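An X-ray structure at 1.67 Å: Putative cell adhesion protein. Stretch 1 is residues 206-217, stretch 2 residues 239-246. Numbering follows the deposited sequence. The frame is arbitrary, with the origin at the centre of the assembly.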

ATOM      1  N   ILE A 206       6.629  -3.532  -2.770  1.00 18.26           N
ATOM      2  CA  ILE A 206       5.832  -2.315  -2.829  1.00 16.62           C
ATOM      3  C   ILE A 206       6.802  -1.222  -3.226  1.00 21.34           C
ATOM      4  O   ILE A 206       7.828  -1.028  -2.566  1.00 22.35           O
ATOM      5  N   VAL A 207       6.530  -0.571  -4.349  1.00 17.31           N
ATOM      6  CA  VAL A 207       7.443   0.447  -4.876  1.00 16.60           C
ATOM      7  C   VAL A 207       6.680   1.750  -5.108  1.00 20.96           C
ATOM      8  O   VAL A 207       5.445   1.769  -5.089  1.00 18.74           O
ATOM      9  N   LEU A 208       7.423   2.819  -5.390  1.00 18.45           N
ATOM     10  CA  LEU A 208       6.795   4.101  -5.637  1.00 20.01           C
ATOM     11  C   LEU A 208       6.256   4.200  -7.055  1.00 22.87           C
ATOM     12  O   LEU A 208       6.876   3.675  -7.995  1.00 22.69           O
ATOM     13  N   PRO A 209       5.174   4.986  -7.249  1.00 22.13           N
ATOM     14  CA  PRO A 209       4.721   5.259  -8.628  1.00 21.43           C
ATOM     15  C   PRO A 209       5.832   5.946  -9.419  1.00 26.40           C
ATOM     16  O   PRO A 209       6.650   6.662  -8.837  1.00 25.65           O
ATOM     17  N   ALA A 210       5.897   5.693 -10.719  1.00 26.07           N
ATOM     18  CA  ALA A 210       6.911   6.256 -11.609  1.00 28.10           C
ATOM     19  C   ALA A 210       6.314   6.490 -12.978  1.00 34.69           C
ATOM     20  O   ALA A 210       5.732   5.570 -13.575  1.00 33.89           O
ATOM     21  N   ALA A 211       6.473   7.726 -13.483  1.00 34.58           N
ATOM     22  CA  ALA A 211       5.972   8.133 -14.798  1.00 36.04           C
ATOM     23  C   ALA A 211       6.641   7.289 -15.898  1.00 40.49           C
ATOM     24  O   ALA A 211       6.010   6.985 -16.906  1.00 41.05           O
ATOM     25  N   SER A 212       7.881   6.835 -15.652  1.00 37.35           N
ATOM     26  CA  SER A 212       8.604   5.971 -16.579  1.00 37.58           C
ATOM     27  C   SER A 212       9.387   4.889 -15.848  1.00 40.37           C
ATOM     28  O   SER A 212      10.113   5.198 -14.893  1.00 40.40           O
ATOM     29  N   THR A 213       9.287   3.639 -16.331  1.00 36.68           N
ATOM     30  CA  THR A 213      10.051   2.502 -15.795  1.00 36.07           C
ATOM     31  C   THR A 213      11.399   2.336 -16.546  1.00 41.45           C
ATOM     32  O   THR A 213      12.082   1.325 -16.361  1.00 39.76           O
ATOM     33  N   ALA A 214      11.799   3.333 -17.369  1.00 40.96           N
ATOM     34  CA  ALA A 214      13.068   3.295 -18.112  1.00 41.79           C
ATOM     35  C   ALA A 214      14.253   3.294 -17.152  1.00 44.25           C
ATOM     36  O   ALA A 214      14.259   4.028 -16.160  1.00 43.92           O
ATOM     37  N   GLY A 215      15.214   2.423 -17.423  1.00 39.32           N
ATOM     38  CA  GLY A 215      16.385   2.265 -16.571  1.00 38.59           C
ATOM     39  C   GLY A 215      16.185   1.257 -15.457  1.00 39.83           C
ATOM     40  O   GLY A 215      17.148   0.895 -14.780  1.00 40.62           O
HETATM   41  N   MSE A 216      14.928   0.811 -15.229  1.00 33.57           N
HETATM   42  CA  MSE A 216      14.655  -0.169 -14.171  1.00 28.53           C
HETATM   43  C   MSE A 216      14.782  -1.580 -14.695  1.00 32.98           C
HETATM   44  O   MSE A 216      14.221  -1.916 -15.737  1.00 33.58           O
ATOM     45  N   ALA A 217      15.471  -2.410 -13.942  1.00 31.52           N
ATOM     46  CA  ALA A 217      15.623  -3.803 -14.305  1.00 31.20           C
ATOM     47  C   ALA A 217      15.382  -4.709 -13.116  1.00 32.46           C
ATOM     48  O   ALA A 217      15.700  -4.349 -11.980  1.00 30.68           O
ATOM     49  N   GLN A 239       2.671  -4.157 -20.273  1.00 42.44           N
ATOM     50  CA  GLN A 239       1.822  -3.589 -19.228  1.00 40.30           C
ATOM     51  C   GLN A 239       2.537  -2.637 -18.252  1.00 42.85           C
ATOM     52  O   GLN A 239       1.857  -2.078 -17.379  1.00 41.11           O
ATOM     53  N   SER A 240       3.871  -2.441 -18.368  1.00 39.85           N
ATOM     54  CA  SER A 240       4.553  -1.582 -17.392  1.00 37.30           C
ATOM     55  C   SER A 240       5.572  -0.588 -17.985  1.00 39.19           C
ATOM     56  O   SER A 240       6.736  -0.594 -17.600  1.00 37.50           O
ATOM     57  N   LYS A 241       5.111   0.336 -18.845  1.00 37.09           N
ATOM     58  CA  LYS A 241       5.968   1.426 -19.351  1.00 37.43           C
ATOM     59  C   LYS A 241       6.110   2.510 -18.243  1.00 38.75           C
ATOM     60  O   LYS A 241       7.015   3.350 -18.253  1.00 39.58           O
ATOM     61  N   ALA A 242       5.210   2.440 -17.279  1.00 32.33           N
ATOM     62  CA  ALA A 242       5.097   3.301 -16.102  1.00 30.71           C
ATOM     63  C   ALA A 242       4.566   2.482 -14.959  1.00 31.92           C
ATOM     64  O   ALA A 242       3.948   1.438 -15.190  1.00 32.11           O
ATOM     65  N   PHE A 243       4.776   2.945 -13.725  1.00 26.76           N
ATOM     66  CA  PHE A 243       4.185   2.310 -12.541  1.00 23.77           C
ATOM     67  C   PHE A 243       3.094   3.250 -12.035  1.00 26.73           C
ATOM     68  O   PHE A 243       3.408   4.340 -11.545  1.00 25.45           O
ATOM     69  N   VAL A 244       1.815   2.852 -12.181  1.00 24.33           N
ATOM     70  CA  VAL A 244       0.666   3.678 -11.792  1.00 24.26           C
ATOM     71  C   VAL A 244       0.227   3.382 -10.358  1.00 24.65           C
ATOM     72  O   VAL A 244      -0.022   2.232 -10.013  1.00 23.93           O
ATOM     73  N   ALA A 245       0.079   4.441  -9.526  1.00 22.94           N
ATOM     74  CA  ALA A 245      -0.369   4.309  -8.136  1.00 21.66           C
ATOM     75  C   ALA A 245      -1.656   3.488  -8.048  1.00 25.88           C
ATOM     76  O   ALA A 245      -2.537   3.640  -8.905  1.00 26.77           O
ATOM     77  N   GLY A 246      -1.765   2.674  -7.008  1.00 21.84           N
ATOM     78  CA  GLY A 246      -2.931   1.849  -6.732  1.00 22.56           C
ATOM     79  C   GLY A 246      -3.084   0.653  -7.651  1.00 27.38           C
ATOM     80  O   GLY A 246      -4.154   0.043  -7.668  1.00 28.18           O
TER

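Where two segments of largely irregular chain meet, a single aromatic residue can organise the contact while a few main-chain hydrogen bonds fix the register. The stretches 206-217 and 239-246 of this putative cell adhesion protein illustrate the principle, burying 461 Å² between them.

The apolar centre is Phe243, which points toward the first stretch with chi1 in the m well and has the largest covered area of any residue here. Thr213, also pointing toward its partner, lays its methyl over one face of the ring: CG2 of Thr213 lies 3.6 Å from the centroid of the Phe243 ring and only 7° off the normal, a CH-pi contact. Two further side chains directed toward the second stretch approach obliquely. Met216, a selenomethionine extended as m, t, t, brings its SE to 3.6 Å from CE2 of Phe243, and Val207, an m rotamer, places CG2 3.9 Å from CD2 of Phe243. A smaller apolar contact lies beyond the ring, where CG of Pro209 meets CB of Ala245 at 3.7 Å.

The polar contacts hold this packing in register. Ala210 and Phe243 form a single antiparallel bridge, with Ala210 N to Phe243 O at 3.0 Å and Phe243 N to Ala210 O at 2.8 Å. Farther along, Thr213 N donates to Lys241 O at 3.0 Å. The p rotamer of Thr213 lets one side chain serve two chemistries: while CG2 covers the ring, OG1 donates to Ser240 O over a short 2.6 Å.

Side chains directed away contribute less to the interface. Lys241 offers its carbonyl to the first stretch, while its NZ bonds elsewhere in the structure. Ser212, a t rotamer, instead supports its own loop: its OG accepts from Ala214 N at 3.2 Å, so the residue just before the type II turn from Thr213 to Met216 bonds to one within it.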

ATOM      1  CB  ILE A 206       5.071  -2.006  -1.515  1.00 19.49           C
ATOM      2  CG1 ILE A 206       3.984  -3.081  -1.284  1.00 21.18           C
ATOM      3  CG2 ILE A 206       4.436  -0.572  -1.570  1.00 18.96           C
ATOM      4  CD1 ILE A 206       3.256  -3.024   0.074  1.00 21.38           C
ATOM      5  CB  VAL A 207       8.158  -0.040  -6.173  1.00 20.83           C
ATOM      6  CG1 VAL A 207       9.013  -1.293  -5.896  1.00 20.78           C
ATOM      7  CG2 VAL A 207       7.156  -0.268  -7.314  1.00 20.77           C
ATOM      8  CB  LEU A 208       7.817   5.233  -5.416  1.00 20.30           C
ATOM      9  CG  LEU A 208       8.429   5.371  -4.025  1.00 21.88           C
ATOM     10  CD1 LEU A 208       9.259   6.638  -3.950  1.00 22.98           C
ATOM     11  CD2 LEU A 208       7.343   5.389  -2.927  1.00 21.06           C
ATOM     12  CB  PRO A 209       3.513   6.197  -8.434  1.00 22.86           C
ATOM     13  CG  PRO A 209       3.084   5.994  -6.988  1.00 25.88           C
ATOM     14  CD  PRO A 209       4.348   5.704  -6.250  1.00 21.26           C
ATOM     15  CB  ALA A 210       8.119   5.320 -11.722  1.00 28.69           C
ATOM     16  CB  ALA A 211       6.235   9.620 -15.022  1.00 37.44           C
ATOM     17  CB  SER A 212       9.563   6.787 -17.442  1.00 41.00           C
ATOM     18  OG  SER A 212      10.284   5.933 -18.317  1.00 46.22           O
ATOM     19  CB  THR A 213       9.233   1.203 -15.838  1.00 36.63           C
ATOM     20  OG1 THR A 213       8.835   0.919 -17.185  1.00 35.78           O
ATOM     21  CG2 THR A 213       8.029   1.226 -14.907  1.00 32.74           C
ATOM     22  CB  ALA A 214      13.167   4.476 -19.075  1.00 43.85           C
HETATM   23  CB  MSE A 216      13.266   0.003 -13.561  1.00 26.93           C
HETATM   24  CG  MSE A 216      13.055   1.324 -12.879  1.00 29.05           C
HETATM   25 SE   MSE A 216      11.180   1.467 -12.362  0.75 30.58          SE
HETATM   26  CE  MSE A 216      11.307   3.270 -11.582  1.00 28.51           C
ATOM     27  CB  ALA A 217      17.024  -4.054 -14.875  1.00 33.64           C
ATOM     28  CB  GLN A 239       1.142  -4.715 -18.418  1.00 40.89           C
ATOM     29  CG  GLN A 239       0.260  -5.680 -19.206  1.00 46.72           C
ATOM     30  CD  GLN A 239      -0.668  -5.018 -20.192  1.00 57.36           C
ATOM     31  OE1 GLN A 239      -1.442  -4.112 -19.864  1.00 50.86           O
ATOM     32  NE2 GLN A 239      -0.605  -5.468 -21.426  1.00 49.40           N
ATOM     33  CB  SER A 240       5.218  -2.429 -16.304  1.00 37.29           C
ATOM     34  OG  SER A 240       6.296  -3.219 -16.780  1.00 34.20           O
ATOM     35  CB  LYS A 241       5.374   2.039 -20.644  1.00 41.78           C
ATOM     36  CG  LYS A 241       5.223   1.053 -21.810  1.00 49.98           C
ATOM     37  CD  LYS A 241       6.562   0.672 -22.425  1.00 59.59           C
ATOM     38  CE  LYS A 241       6.438  -0.461 -23.416  1.00 60.75           C
ATOM     39  NZ  LYS A 241       7.766  -0.844 -23.963  1.00 58.60           N
ATOM     40  CB  ALA A 242       4.139   4.462 -16.397  1.00 32.01           C
ATOM     41  CB  PHE A 243       5.236   2.039 -11.446  1.00 23.30           C
ATOM     42  CG  PHE A 243       6.154   0.849 -11.648  1.00 23.51           C
ATOM     43  CD1 PHE A 243       5.722  -0.277 -12.348  1.00 26.58           C
ATOM     44  CD2 PHE A 243       7.405   0.809 -11.043  1.00 25.73           C
ATOM     45  CE1 PHE A 243       6.558  -1.395 -12.493  1.00 26.48           C
ATOM     46  CE2 PHE A 243       8.233  -0.318 -11.167  1.00 27.97           C
ATOM     47  CZ  PHE A 243       7.799  -1.415 -11.881  1.00 26.72           C
ATOM     48  CB  VAL A 244      -0.502   3.478 -12.808  1.00 28.36           C
ATOM     49  CG1 VAL A 244      -1.770   4.223 -12.372  1.00 28.38           C
ATOM     50  CG2 VAL A 244      -0.070   3.896 -14.217  1.00 28.39           C
ATOM     51  CB  ALA A 245      -0.607   5.694  -7.529  1.00 20.89           C
TER